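Local coordinates for 11R-lipoxygenase (Gersemia fruticosa, PDB 3VF1), which probably adds molecular oxygen to polyunsaturated fatty acids at a non-heme iron, in a calcium-dependent manner, at residues C396-E401 and A430-G435; K419-H424 and V566-C571; D494-L499 and T685-G690; Q574-N579 and H691-I696; F580-T585 and N630-I635. All blocks are in the same frame, centred on the assembly; numbering follows the deposited sequence.

Interaction 1 of 5, residues C396-E401 and A430-G435; sequences CHLMME and AINTLG. With FE2 (Fe (II) ion), chain E.
Asn-432 ND2 serves two acceptors on helix 369-410. Asn-432 ND2 donates to Glu-401 OE1 at 2.8 Å in a nearly straight bond (171°). The same ND2 of Asn-432 donates to the backbone oxygen His-397 O at 2.9 Å. Both acceptors lie in the plane of the amide, as expected if each takes one N-H. ND2 stands well above the carbonyl plane of His-397, and less far above the carboxylate plane of Glu-401. Within the helix, the bond from Glu-401 N to His-397 O is weak, at 3.4 Å, and the helix has a wider pi-type turn at 396-398.

The other branch of the amide holds the imidazole. His-397 ND1 donates to Asn-432 OD1 at 3.1 Å, nearly along the C=O axis. Ring and amide are nearly coplanar, 26° apart, and Asn-432 OD1 lies in the ring plane at its edge. This bond helps to fix the ring's rotation, while His-397 NE2 binds the iron at 2.2 Å. Ile-431 CG2 packs obliquely near the ring.

Glu-401 reaches Asn-432 with CG anti to its backbone N (chi1 -173°) and an extended chain. Its OE2 forms a salt bridge to Arg-436. Asn-432 is thus a second-shell residue that orients a metal ligand. His-392, His-575, Asn-579, the C-terminal carboxylate of Ile-698 and a water complete this non-heme iron site of the lipoxygenase fold.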
# COMPACT_ATOMS: atom_id res chain seq x y z
N CYS A 396 -5.47 -0.58 2.25
CA CYS A 396 -4.03 -0.33 2.19
C CYS A 396 -3.72 1.15 2.37
O CYS A 396 -3.09 1.54 3.36
CB CYS A 396 -3.44 -0.83 0.86
SG CYS A 396 -3.36 -2.62 0.68
N HIS A 397 -4.14 1.97 1.42
CA HIS A 397 -3.81 3.39 1.44
C HIS A 397 -4.36 4.10 2.68
O HIS A 397 -3.59 4.65 3.47
CB HIS A 397 -4.32 4.08 0.17
CG HIS A 397 -3.47 3.82 -1.04
ND1 HIS A 397 -2.73 4.81 -1.65
CD2 HIS A 397 -3.25 2.69 -1.75
CE1 HIS A 397 -2.08 4.29 -2.69
NE2 HIS A 397 -2.38 3.01 -2.77
N LEU A 398 -5.68 4.10 2.84
CA LEU A 398 -6.32 4.89 3.89
C LEU A 398 -6.12 4.32 5.29
O LEU A 398 -5.94 5.07 6.25
CB LEU A 398 -7.81 5.06 3.59
CG LEU A 398 -8.14 5.74 2.26
CD1 LEU A 398 -9.64 5.97 2.13
CD2 LEU A 398 -7.38 7.05 2.11
N MET A 399 -6.15 3.00 5.42
CA MET A 399 -6.03 2.36 6.74
C MET A 399 -4.62 2.47 7.31
O MET A 399 -4.42 2.34 8.52
CB MET A 399 -6.46 0.89 6.67
CG MET A 399 -7.97 0.69 6.66
SD MET A 399 -8.74 1.10 8.24
CE MET A 399 -8.17 -0.25 9.28
N MET A 400 -3.63 2.69 6.45
CA MET A 400 -2.24 2.77 6.90
C MET A 400 -1.77 4.20 7.15
O MET A 400 -0.78 4.42 7.85
CB MET A 400 -1.31 2.10 5.88
CG MET A 400 -1.39 0.58 5.85
SD MET A 400 -1.03 -0.18 7.44
CE MET A 400 -2.68 -0.57 8.02
N GLU A 401 -2.47 5.18 6.59
CA GLU A 401 -2.05 6.57 6.71
C GLU A 401 -1.96 7.04 8.16
O GLU A 401 -1.02 7.74 8.54
CB GLU A 401 -2.98 7.49 5.92
CG GLU A 401 -2.51 8.94 5.86
CD GLU A 401 -3.46 9.84 5.11
OE1 GLU A 401 -4.37 9.32 4.42
OE2 GLU A 401 -3.31 11.08 5.20
N ALA A 430 1.68 11.80 0.99
CA ALA A 430 1.68 12.49 -0.29
C ALA A 430 0.66 11.88 -1.25
O ALA A 430 -0.19 12.59 -1.80
CB ALA A 430 3.07 12.46 -0.91
N ILE A 431 0.74 10.57 -1.47
CA ILE A 431 -0.11 9.90 -2.44
C ILE A 431 -1.59 9.94 -2.05
O ILE A 431 -2.46 10.07 -2.91
CB ILE A 431 0.31 8.43 -2.67
CG1 ILE A 431 -0.48 7.82 -3.83
CG2 ILE A 431 0.09 7.60 -1.41
CD1 ILE A 431 -0.34 8.58 -5.14
N ASN A 432 -1.87 9.84 -0.75
CA ASN A 432 -3.25 9.87 -0.27
C ASN A 432 -3.88 11.26 -0.40
O ASN A 432 -5.08 11.38 -0.63
CB ASN A 432 -3.33 9.40 1.18
CG ASN A 432 -3.27 7.89 1.30
OD1 ASN A 432 -2.95 7.19 0.34
ND2 ASN A 432 -3.60 7.38 2.48
N THR A 433 -3.06 12.29 -0.23
CA THR A 433 -3.54 13.66 -0.40
C THR A 433 -3.93 13.88 -1.85
O THR A 433 -4.95 14.51 -2.15
CB THR A 433 -2.48 14.69 0.01
OG1 THR A 433 -2.16 14.54 1.39
CG2 THR A 433 -2.99 16.11 -0.23
N LEU A 434 -3.12 13.35 -2.76
CA LEU A 434 -3.42 13.40 -4.18
C LEU A 434 -4.67 12.57 -4.47
O LEU A 434 -5.55 12.98 -5.23
CB LEU A 434 -2.24 12.87 -5.00
CG LEU A 434 -2.41 12.90 -6.52
CD1 LEU A 434 -2.39 14.34 -7.03
CD2 LEU A 434 -1.33 12.08 -7.20
N GLY A 435 -4.74 11.39 -3.86
CA GLY A 435 -5.87 10.50 -4.04
C GLY A 435 -7.18 11.15 -3.63
O GLY A 435 -8.20 11.00 -4.31
FE FE2 E . -1.52 1.93 -4.43
O HOH W 1 -1.70 2.80 -6.60

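Interaction 2 of 5, residues K419-H424 and V566-C571; sequences KLLYPH and VVVFTC
His-424 and Val-568 make a CH-pi contact. Val-568 CG1 lies over the centre of the imidazole, 3.7 Å from the centroid of the His-424 ring and 12° off the ring normal. With CG1 anti to the backbone N (chi1 173°), this methyl is the one set over the ring. The second methyl, Val-568 CG2, meets the ring atom His-424 CD2 at 3.9 Å.

Apolar contacts come one turn earlier. Leu-421 CD2 touches Val-568 CG2 at 4.1 Å and Val-567 CG1 at 4.2 Å. Leu-421 crosses Val-567 at about a right angle.

Backbone and side chain also meet. His-424 O comes within 3.2 Å of Cys-571 CB, a close approach of the two segments, where their CA atoms are nearest.

The polar ring atoms of His-424 are used elsewhere: ND1 bonds to Asn-694 O and NE2 to Tyr-645 OH. They tie down the ring whose face carries Val-568.

The axes of the two short segments run 17° from parallel, 9.9 Å apart. Helix 416-425 is kinked here, at Pro-423 and His-424. This is a buried, nearly parallel helix pair of the mainly helical lipoxygenase domain, with iron ligands on the later turns of helix 557-579.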
# COMPACT_ATOMS: atom_id res chain seq x y z
N LYS A 419 12.39 4.83 13.66
CA LYS A 419 13.38 4.39 12.69
C LYS A 419 12.89 3.15 11.95
O LYS A 419 13.12 2.99 10.75
CB LYS A 419 14.71 4.07 13.39
CG LYS A 419 15.37 5.26 14.06
CD LYS A 419 16.66 4.84 14.75
CE LYS A 419 17.34 6.01 15.44
NZ LYS A 419 17.84 7.03 14.48
N LEU A 420 12.21 2.27 12.68
CA LEU A 420 11.71 1.03 12.12
C LEU A 420 10.67 1.28 11.03
O LEU A 420 10.75 0.72 9.94
CB LEU A 420 11.08 0.17 13.22
CG LEU A 420 10.51 -1.18 12.77
CD1 LEU A 420 11.61 -2.10 12.29
CD2 LEU A 420 9.71 -1.82 13.89
N LEU A 421 9.71 2.14 11.33
CA LEU A 421 8.57 2.37 10.44
C LEU A 421 8.87 3.35 9.32
O LEU A 421 8.19 3.34 8.29
CB LEU A 421 7.37 2.88 11.25
CG LEU A 421 6.80 1.92 12.30
CD1 LEU A 421 5.62 2.56 13.01
CD2 LEU A 421 6.40 0.60 11.66
N TYR A 422 9.86 4.21 9.51
CA TYR A 422 10.10 5.31 8.59
C TYR A 422 10.12 4.88 7.12
O TYR A 422 9.41 5.45 6.30
CB TYR A 422 11.38 6.06 8.93
CG TYR A 422 11.60 7.27 8.05
CD1 TYR A 422 10.92 8.45 8.29
CD2 TYR A 422 12.47 7.22 6.97
CE1 TYR A 422 11.11 9.56 7.48
CE2 TYR A 422 12.66 8.32 6.15
CZ TYR A 422 11.98 9.49 6.42
OH TYR A 422 12.16 10.59 5.62
N PRO A 423 10.95 3.88 6.78
CA PRO A 423 11.05 3.49 5.37
C PRO A 423 9.77 2.87 4.83
O PRO A 423 9.58 2.83 3.61
CB PRO A 423 12.18 2.45 5.38
CG PRO A 423 12.23 1.93 6.77
CD PRO A 423 11.83 3.07 7.65
N HIS A 424 8.89 2.41 5.71
CA HIS A 424 7.68 1.71 5.29
C HIS A 424 6.46 2.63 5.17
O HIS A 424 5.51 2.30 4.47
CB HIS A 424 7.38 0.57 6.26
CG HIS A 424 8.45 -0.48 6.29
ND1 HIS A 424 8.71 -1.31 5.22
CD2 HIS A 424 9.32 -0.83 7.26
CE1 HIS A 424 9.70 -2.12 5.53
NE2 HIS A 424 10.09 -1.86 6.77
N VAL A 566 1.82 -5.91 11.34
CA VAL A 566 0.68 -5.59 10.48
C VAL A 566 1.00 -4.39 9.59
O VAL A 566 0.71 -4.41 8.39
CB VAL A 566 -0.58 -5.27 11.31
CG1 VAL A 566 -1.61 -4.53 10.47
CG2 VAL A 566 -1.17 -6.55 11.89
N VAL A 567 1.58 -3.35 10.17
CA VAL A 567 1.87 -2.13 9.44
C VAL A 567 2.92 -2.36 8.35
O VAL A 567 2.72 -1.98 7.20
CB VAL A 567 2.37 -1.01 10.38
CG1 VAL A 567 2.77 0.22 9.59
CG2 VAL A 567 1.30 -0.66 11.40
N VAL A 568 4.03 -2.98 8.72
CA VAL A 568 5.12 -3.22 7.78
C VAL A 568 4.66 -4.13 6.64
O VAL A 568 5.02 -3.92 5.48
CB VAL A 568 6.34 -3.86 8.48
CG1 VAL A 568 7.40 -4.26 7.46
CG2 VAL A 568 6.92 -2.90 9.50
N PHE A 569 3.87 -5.15 6.98
CA PHE A 569 3.40 -6.10 5.99
C PHE A 569 2.42 -5.46 5.01
O PHE A 569 2.47 -5.71 3.81
CB PHE A 569 2.73 -7.29 6.68
CG PHE A 569 2.13 -8.28 5.72
CD1 PHE A 569 2.90 -9.33 5.22
CD2 PHE A 569 0.81 -8.17 5.31
CE1 PHE A 569 2.35 -10.24 4.34
CE2 PHE A 569 0.27 -9.08 4.43
CZ PHE A 569 1.04 -10.12 3.94
N THR A 570 1.52 -4.62 5.53
CA THR A 570 0.49 -4.00 4.71
C THR A 570 1.06 -2.91 3.81
O THR A 570 0.64 -2.76 2.66
CB THR A 570 -0.63 -3.39 5.58
OG1 THR A 570 -1.29 -4.42 6.32
CG2 THR A 570 -1.65 -2.66 4.72
N CYS A 571 2.03 -2.16 4.32
CA CYS A 571 2.63 -1.07 3.56
C CYS A 571 3.54 -1.59 2.45
O CYS A 571 3.76 -0.90 1.46
CB CYS A 571 3.42 -0.14 4.49
SG CYS A 571 2.42 0.80 5.65

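Interaction 3 of 5, residues D494-L499 and T685-G690; sequences DDALLL and TWLIPG. With FRU (beta-D-fructofuranose), chain C.
Two flat groups lie about the place where Asp-495 touches Leu-687: the carboxylate of Asp-495 and the indole of Trp-686. Thr-685 OG1 lies over one face of the Trp-686 indole, 4.0 Å above the plane. Tyr-684 meets the indole edge-to-face, and the ring rests against Ser-581, away from helix 491-514. The carboxylate is held by both oxygens. Asp-495 OD1 forms a salt bridge to Arg-676, and Asp-495 OD2 accepts from water 2 at 3.0 Å. The same water takes the N-H of Leu-687 N at 3.1 Å, so it bridges the two segments.

Leu-687 carries the apolar contact. Its CG stands beside the backbone N (chi1 -76°), and CD1 extends onto the helix. Leu-687 CD1 lies 3.6 Å from Ala-496 N and also touches the CB atoms of Ala-496 and Asp-495. Leu-687 CB meets Leu-499 CD1 at 3.8 Å, while Leu-499 CD2 reaches the ring of Pro-689. An alanine in place of Leu-687 would probably open a gap beside Ala-496 and cost Leu-499 CD1 its contact with CD2 of the leucine removed.

Asp-494 points its end away from the loop. Asp-494 OD1 accepts from fructose O1 at 2.9 Å, and Lys-493 also binds this sugar. A type I turn, Thr-685 to Ile-688, thus lays the C-terminal tail on helix 491-514. The tail then runs on to its iron ligand, Ile-698, as in the lipoxygenase fold.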
# COMPACT_ATOMS: atom_id res chain seq x y z
N ASP A 494 0.61 -18.73 0.00
CA ASP A 494 1.89 -19.35 0.35
C ASP A 494 2.98 -18.29 0.52
O ASP A 494 3.75 -18.33 1.49
CB ASP A 494 2.31 -20.35 -0.73
CG ASP A 494 1.43 -21.58 -0.75
OD1 ASP A 494 0.87 -21.94 0.30
OD2 ASP A 494 1.31 -22.21 -1.83
N ASP A 495 3.05 -17.36 -0.42
CA ASP A 495 4.10 -16.34 -0.40
C ASP A 495 3.86 -15.30 0.70
O ASP A 495 4.80 -14.90 1.38
CB ASP A 495 4.18 -15.64 -1.76
CG ASP A 495 4.53 -16.60 -2.88
OD1 ASP A 495 5.15 -17.65 -2.60
OD2 ASP A 495 4.20 -16.31 -4.05
N ALA A 496 2.61 -14.88 0.86
CA ALA A 496 2.26 -13.90 1.87
C ALA A 496 2.56 -14.42 3.28
O ALA A 496 2.94 -13.66 4.17
CB ALA A 496 0.80 -13.51 1.75
N LEU A 497 2.39 -15.72 3.48
CA LEU A 497 2.61 -16.32 4.79
C LEU A 497 4.10 -16.44 5.11
O LEU A 497 4.49 -16.37 6.28
CB LEU A 497 1.93 -17.69 4.89
CG LEU A 497 0.41 -17.67 5.08
CD1 LEU A 497 -0.14 -19.09 5.10
CD2 LEU A 497 0.04 -16.93 6.35
N LEU A 498 4.92 -16.63 4.09
CA LEU A 498 6.36 -16.65 4.27
C LEU A 498 6.86 -15.27 4.67
O LEU A 498 7.67 -15.12 5.59
CB LEU A 498 7.07 -17.10 2.99
CG LEU A 498 6.90 -18.56 2.57
CD1 LEU A 498 7.61 -18.80 1.25
CD2 LEU A 498 7.43 -19.50 3.64
N LEU A 499 6.35 -14.25 3.98
CA LEU A 499 6.78 -12.88 4.20
C LEU A 499 6.30 -12.37 5.55
O LEU A 499 7.03 -11.67 6.25
CB LEU A 499 6.24 -11.98 3.09
CG LEU A 499 6.91 -12.19 1.73
CD1 LEU A 499 5.97 -11.82 0.59
CD2 LEU A 499 8.19 -11.37 1.65
N THR A 685 4.38 -13.66 -9.33
CA THR A 685 5.65 -12.99 -9.10
C THR A 685 5.53 -11.70 -8.29
O THR A 685 6.50 -10.98 -8.12
CB THR A 685 6.32 -12.63 -10.43
OG1 THR A 685 5.45 -11.77 -11.18
CG2 THR A 685 6.58 -13.89 -11.25
N TRP A 686 4.33 -11.42 -7.79
CA TRP A 686 4.05 -10.12 -7.20
C TRP A 686 4.51 -10.00 -5.75
O TRP A 686 4.50 -8.90 -5.19
CB TRP A 686 2.55 -9.82 -7.31
CG TRP A 686 2.04 -10.06 -8.69
CD1 TRP A 686 1.14 -11.01 -9.08
CD2 TRP A 686 2.41 -9.35 -9.87
NE1 TRP A 686 0.93 -10.93 -10.44
CE2 TRP A 686 1.70 -9.92 -10.95
CE3 TRP A 686 3.27 -8.28 -10.13
CZ2 TRP A 686 1.82 -9.46 -12.25
CZ3 TRP A 686 3.40 -7.82 -11.43
CH2 TRP A 686 2.67 -8.41 -12.47
N LEU A 687 4.92 -11.11 -5.15
CA LEU A 687 5.41 -11.09 -3.78
C LEU A 687 6.87 -11.54 -3.69
O LEU A 687 7.35 -11.88 -2.61
CB LEU A 687 4.52 -11.93 -2.87
CG LEU A 687 3.18 -11.29 -2.50
CD1 LEU A 687 2.37 -12.22 -1.62
CD2 LEU A 687 3.39 -9.95 -1.81
N ILE A 688 7.56 -11.56 -4.82
CA ILE A 688 9.00 -11.73 -4.81
C ILE A 688 9.59 -10.50 -4.13
O ILE A 688 9.37 -9.38 -4.60
CB ILE A 688 9.57 -11.86 -6.23
CG1 ILE A 688 9.13 -13.19 -6.85
CG2 ILE A 688 11.09 -11.77 -6.21
CD1 ILE A 688 9.50 -13.34 -8.31
N PRO A 689 10.32 -10.69 -3.02
CA PRO A 689 10.81 -9.57 -2.21
C PRO A 689 11.46 -8.46 -3.04
O PRO A 689 11.23 -7.28 -2.76
CB PRO A 689 11.85 -10.23 -1.30
CG PRO A 689 11.38 -11.63 -1.16
CD PRO A 689 10.76 -11.99 -2.48
N GLY A 690 12.24 -8.84 -4.05
CA GLY A 690 12.90 -7.87 -4.90
C GLY A 690 11.94 -7.04 -5.74
O GLY A 690 12.34 -6.05 -6.35
C1 FRU C . 1.29 -22.17 4.27
C2 FRU C . 1.09 -23.68 4.20
C3 FRU C . 2.40 -24.41 3.94
C4 FRU C . 2.02 -25.51 2.98
C5 FRU C . 0.79 -24.98 2.28
C6 FRU C . -0.19 -26.11 1.98
O1 FRU C . 1.84 -21.72 3.06
O2 FRU C . 0.58 -24.16 5.43
O3 FRU C . 2.96 -24.93 5.13
O4 FRU C . 3.06 -25.82 2.08
O5 FRU C . 0.22 -24.00 3.13
O6 FRU C . -0.80 -25.92 0.72
O HOH W 2 5.49 -14.13 -5.64

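Interaction 4 of 5, residues Q574-N579 and H691-I696; sequences QHAAVN and HVPNSI. With FE2 (Fe (II) ion), chain E.
Ile-696 covers one face of His-575 in the non-heme iron site of the lipoxygenase fold. Here the C-terminal tail passes along helix 557-579.

Metal bonds come first. His-575 NE2 binds the iron at 2.2 Å, and Asn-579 OD1 binds it at 2.3 Å. His-392, His-397, the C-terminal carboxylate of Ile-698 and water 1 complete the site. Asn-579 ND2 bonds to Leu-632 O, which helps to orient its amide.

The CH-pi contact is over the face, offset toward the rim. Ile-696 CG2 lies 4.0 Å from the centroid of the His-575 ring. Ile-696 CG1 comes nearer the base of the ring, 3.7 Å from His-575 CG. The ring reaches this place with CG anti to its backbone N (chi1 177°).

Apolar packing rests on Ala-576. Ala-576 CB meets Val-692 CG1 at 3.7 Å and, a little farther off, Pro-693 CD.

Water meets the other imidazole nitrogen: His-575 ND1 donates to water 3 at 3.0 Å, and that water lies 2.9 Å from Ser-695 O.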
# COMPACT_ATOMS: atom_id res chain seq x y z
N GLN A 574 1.30 -6.51 1.12
CA GLN A 574 -0.11 -6.49 0.75
C GLN A 574 -0.36 -5.50 -0.38
O GLN A 574 -0.99 -5.84 -1.38
CB GLN A 574 -0.98 -6.13 1.95
CG GLN A 574 -2.48 -6.23 1.68
CD GLN A 574 -2.94 -7.65 1.37
OE1 GLN A 574 -2.14 -8.59 1.38
NE2 GLN A 574 -4.22 -7.81 1.10
N HIS A 575 0.13 -4.27 -0.22
CA HIS A 575 -0.07 -3.25 -1.25
C HIS A 575 0.51 -3.71 -2.58
O HIS A 575 -0.10 -3.52 -3.63
CB HIS A 575 0.58 -1.93 -0.84
CG HIS A 575 0.46 -0.87 -1.89
ND1 HIS A 575 1.52 -0.50 -2.70
CD2 HIS A 575 -0.59 -0.11 -2.28
CE1 HIS A 575 1.12 0.44 -3.53
NE2 HIS A 575 -0.15 0.70 -3.30
N ALA A 576 1.69 -4.33 -2.53
CA ALA A 576 2.35 -4.80 -3.74
C ALA A 576 1.51 -5.85 -4.45
O ALA A 576 1.38 -5.84 -5.67
CB ALA A 576 3.73 -5.36 -3.41
N ALA A 577 0.93 -6.75 -3.67
CA ALA A 577 0.18 -7.88 -4.22
C ALA A 577 -1.09 -7.42 -4.93
O ALA A 577 -1.47 -7.98 -5.96
CB ALA A 577 -0.17 -8.87 -3.12
N VAL A 578 -1.74 -6.40 -4.39
CA VAL A 578 -3.01 -5.93 -4.93
C VAL A 578 -2.87 -4.67 -5.78
O VAL A 578 -3.86 -4.15 -6.28
CB VAL A 578 -4.02 -5.63 -3.80
CG1 VAL A 578 -4.05 -6.77 -2.79
CG2 VAL A 578 -3.68 -4.31 -3.11
N ASN A 579 -1.65 -4.19 -5.95
CA ASN A 579 -1.42 -2.95 -6.71
C ASN A 579 -0.65 -3.18 -8.01
O ASN A 579 -1.14 -2.87 -9.09
CB ASN A 579 -0.68 -1.93 -5.83
CG ASN A 579 -0.65 -0.55 -6.46
OD1 ASN A 579 -1.39 0.35 -6.05
ND2 ASN A 579 0.23 -0.36 -7.43
N HIS A 691 10.68 -7.46 -5.79
CA HIS A 691 9.65 -6.74 -6.54
C HIS A 691 8.70 -5.96 -5.62
O HIS A 691 7.83 -5.24 -6.10
CB HIS A 691 8.82 -7.71 -7.38
CG HIS A 691 9.60 -8.42 -8.45
ND1 HIS A 691 9.01 -9.20 -9.41
CD2 HIS A 691 10.94 -8.47 -8.69
CE1 HIS A 691 9.93 -9.70 -10.21
NE2 HIS A 691 11.11 -9.27 -9.80
N VAL A 692 8.87 -6.11 -4.31
CA VAL A 692 7.96 -5.50 -3.34
C VAL A 692 8.54 -4.23 -2.75
O VAL A 692 9.50 -4.28 -1.98
CB VAL A 692 7.65 -6.47 -2.18
CG1 VAL A 692 6.70 -5.83 -1.18
CG2 VAL A 692 7.07 -7.78 -2.71
N PRO A 693 7.96 -3.06 -3.09
CA PRO A 693 8.44 -1.81 -2.51
C PRO A 693 8.30 -1.80 -0.99
O PRO A 693 7.48 -2.55 -0.45
CB PRO A 693 7.52 -0.75 -3.13
CG PRO A 693 6.99 -1.38 -4.37
CD PRO A 693 6.87 -2.84 -4.06
N ASN A 694 9.08 -0.96 -0.32
CA ASN A 694 9.04 -0.88 1.14
C ASN A 694 7.78 -0.19 1.65
O ASN A 694 7.34 -0.47 2.77
CB ASN A 694 10.28 -0.15 1.67
CG ASN A 694 11.42 -1.10 1.96
OD1 ASN A 694 11.24 -2.13 2.61
ND2 ASN A 694 12.61 -0.75 1.48
N SER A 695 7.21 0.70 0.85
CA SER A 695 6.08 1.50 1.30
C SER A 695 4.98 1.65 0.25
O SER A 695 5.07 1.11 -0.85
CB SER A 695 6.56 2.89 1.70
OG SER A 695 7.10 3.58 0.58
N ILE A 696 3.95 2.39 0.62
CA ILE A 696 2.87 2.76 -0.29
C ILE A 696 3.14 4.17 -0.82
O ILE A 696 2.75 5.15 -0.19
CB ILE A 696 1.52 2.77 0.43
CG1 ILE A 696 1.18 1.37 0.96
CG2 ILE A 696 0.41 3.27 -0.49
CD1 ILE A 696 -0.04 1.33 1.86
FE FE2 E . -1.52 1.93 -4.43
O HOH W 3 4.05 -1.54 -1.53
O HOH W 1 -1.70 2.80 -6.60

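Interaction 5 of 5, residues F580-T585 and N630-I635; sequences FSQMAT and NALTTI
Phe-580 reaches across to Thr-633 and Ile-635. From CB, chi1 of -64° sets CG beside the backbone N. Phe-580 CD1 then meets Thr-633 CA at 3.8 Å. The next atom, Phe-580 CE1, packs closely on Ile-635 CG1 at 3.4 Å. At the tip, Phe-580 CZ is still 4.0 Å from Ile-635 CG1. Ile-635 CD1 makes an off-centre CH-pi contact, 4.2 Å from the Phe-580 ring centroid. Thr-633 O lies at the ring edge, in plane. Pro-693 and Ile-698 of the C-terminal tail also touch the ring. An alanine in place of Phe-580 would probably leave Ile-635 without its aromatic partner and open a gap toward Pro-693 and the iron ligand Ile-698.

Two further side chains cross. Gln-582 NE2 lies against Leu-632 CD1 at 3.6 Å, while its amide is held by Asn-579 O and by Gln-388. The Met-583 chain folds back beyond CG, and Met-583 CE touches Asn-630 CA at 3.7 Å. Thr-634 OG1 and Thr-634 N both donate to Ala-631 O, from the same face of its plane, just past the end of the helix.

The contact thus joins the turn after helix 557-579 and the start of helix 582-586 to the C-terminal end of helix 619-632. Helix 369-410 adjoins it through His-387 and Gln-388.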
# COMPACT_ATOMS: atom_id res chain seq x y z
N PHE A 580 0.55 -3.73 -7.90
CA PHE A 580 1.43 -3.88 -9.07
C PHE A 580 1.05 -5.08 -9.93
O PHE A 580 1.66 -5.31 -10.98
CB PHE A 580 2.89 -3.96 -8.63
CG PHE A 580 3.38 -2.71 -7.96
CD1 PHE A 580 3.67 -1.58 -8.71
CD2 PHE A 580 3.53 -2.66 -6.59
CE1 PHE A 580 4.12 -0.42 -8.09
CE2 PHE A 580 3.97 -1.50 -5.97
CZ PHE A 580 4.27 -0.38 -6.72
N SER A 581 0.06 -5.84 -9.48
CA SER A 581 -0.47 -6.95 -10.26
C SER A 581 -1.64 -6.50 -11.13
O SER A 581 -2.25 -7.31 -11.83
CB SER A 581 -0.93 -8.06 -9.32
OG SER A 581 -1.95 -7.59 -8.45
N GLN A 582 -1.95 -5.21 -11.08
CA GLN A 582 -3.15 -4.68 -11.73
C GLN A 582 -3.10 -4.70 -13.25
O GLN A 582 -4.15 -4.73 -13.90
CB GLN A 582 -3.43 -3.26 -11.24
CG GLN A 582 -4.14 -3.19 -9.90
CD GLN A 582 -4.47 -1.78 -9.49
OE1 GLN A 582 -5.64 -1.40 -9.42
NE2 GLN A 582 -3.45 -0.98 -9.22
N MET A 583 -1.91 -4.67 -13.83
CA MET A 583 -1.80 -4.67 -15.29
C MET A 583 -2.05 -6.08 -15.83
O MET A 583 -2.65 -6.25 -16.89
CB MET A 583 -0.44 -4.15 -15.75
CG MET A 583 -0.32 -4.02 -17.26
SD MET A 583 -1.58 -2.96 -17.99
CE MET A 583 -0.93 -1.34 -17.60
N ALA A 584 -1.57 -7.08 -15.10
CA ALA A 584 -1.83 -8.47 -15.45
C ALA A 584 -3.31 -8.78 -15.33
O ALA A 584 -3.83 -9.65 -16.03
CB ALA A 584 -1.02 -9.39 -14.56
N THR A 585 -3.99 -8.07 -14.44
CA THR A 585 -5.40 -8.34 -14.15
C THR A 585 -6.35 -7.51 -15.01
O THR A 585 -7.34 -8.03 -15.52
CB THR A 585 -5.70 -8.06 -12.66
OG1 THR A 585 -4.96 -8.97 -11.84
CG2 THR A 585 -7.19 -8.21 -12.37
N ASN A 630 -1.81 1.80 -15.65
CA ASN A 630 -0.42 2.02 -16.02
C ASN A 630 0.25 3.01 -15.07
O ASN A 630 1.44 2.89 -14.76
CB ASN A 630 -0.32 2.52 -17.46
CG ASN A 630 1.11 2.73 -17.91
OD1 ASN A 630 1.84 1.77 -18.16
ND2 ASN A 630 1.52 4.00 -18.03
N ALA A 631 -0.53 3.97 -14.59
CA ALA A 631 -0.04 4.97 -13.64
C ALA A 631 0.11 4.38 -12.24
O ALA A 631 1.12 4.60 -11.58
CB ALA A 631 -0.97 6.17 -13.62
N LEU A 632 -0.90 3.64 -11.79
CA LEU A 632 -0.88 3.05 -10.46
C LEU A 632 0.28 2.08 -10.27
O LEU A 632 0.73 1.86 -9.15
CB LEU A 632 -2.20 2.33 -10.17
CG LEU A 632 -3.45 3.20 -10.07
CD1 LEU A 632 -4.68 2.33 -9.88
CD2 LEU A 632 -3.33 4.21 -8.94
N THR A 633 0.77 1.51 -11.36
CA THR A 633 1.87 0.54 -11.29
C THR A 633 3.22 1.19 -11.62
O THR A 633 4.17 0.50 -11.99
CB THR A 633 1.65 -0.65 -12.25
OG1 THR A 633 1.66 -0.20 -13.61
CG2 THR A 633 0.33 -1.35 -11.95
N THR A 634 3.30 2.51 -11.46
CA THR A 634 4.54 3.23 -11.73
C THR A 634 5.60 2.92 -10.67
O THR A 634 5.37 3.12 -9.48
CB THR A 634 4.31 4.75 -11.74
OG1 THR A 634 3.42 5.10 -12.81
CG2 THR A 634 5.63 5.49 -11.93
N ILE A 635 6.75 2.42 -11.13
CA ILE A 635 7.89 2.19 -10.25
C ILE A 635 9.08 3.01 -10.72
O ILE A 635 9.63 2.76 -11.79
CB ILE A 635 8.29 0.70 -10.22
CG1 ILE A 635 7.22 -0.12 -9.48
CG2 ILE A 635 9.64 0.53 -9.54
CD1 ILE A 635 7.51 -1.61 -9.46

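Interactions 1 and 4 share the iron and water 1; their centres are about 13 Å apart. They touch directly, with His-397 CE1 3.5 Å from Ile-696 CG2. Interaction 2 uses an earlier part of helix 557-579 than interaction 4, and Cys-571 O lies 3.5 Å from Ile-696 CG1. The Cys-571 side chain of interaction 2 is about 10 Å from the iron. Interaction 5 joins interaction 4 where Pro-693 CG packs 3.4 Å from Phe-580 CE2, and puts the Leu-632 side chain about 5 Å from the metal. Interaction 3 lies farther out, with the side chain of Leu-687 about 13 Å from the bound Fe (II) ion. It leads the tail from the helix beside the bound sugar into interaction 4.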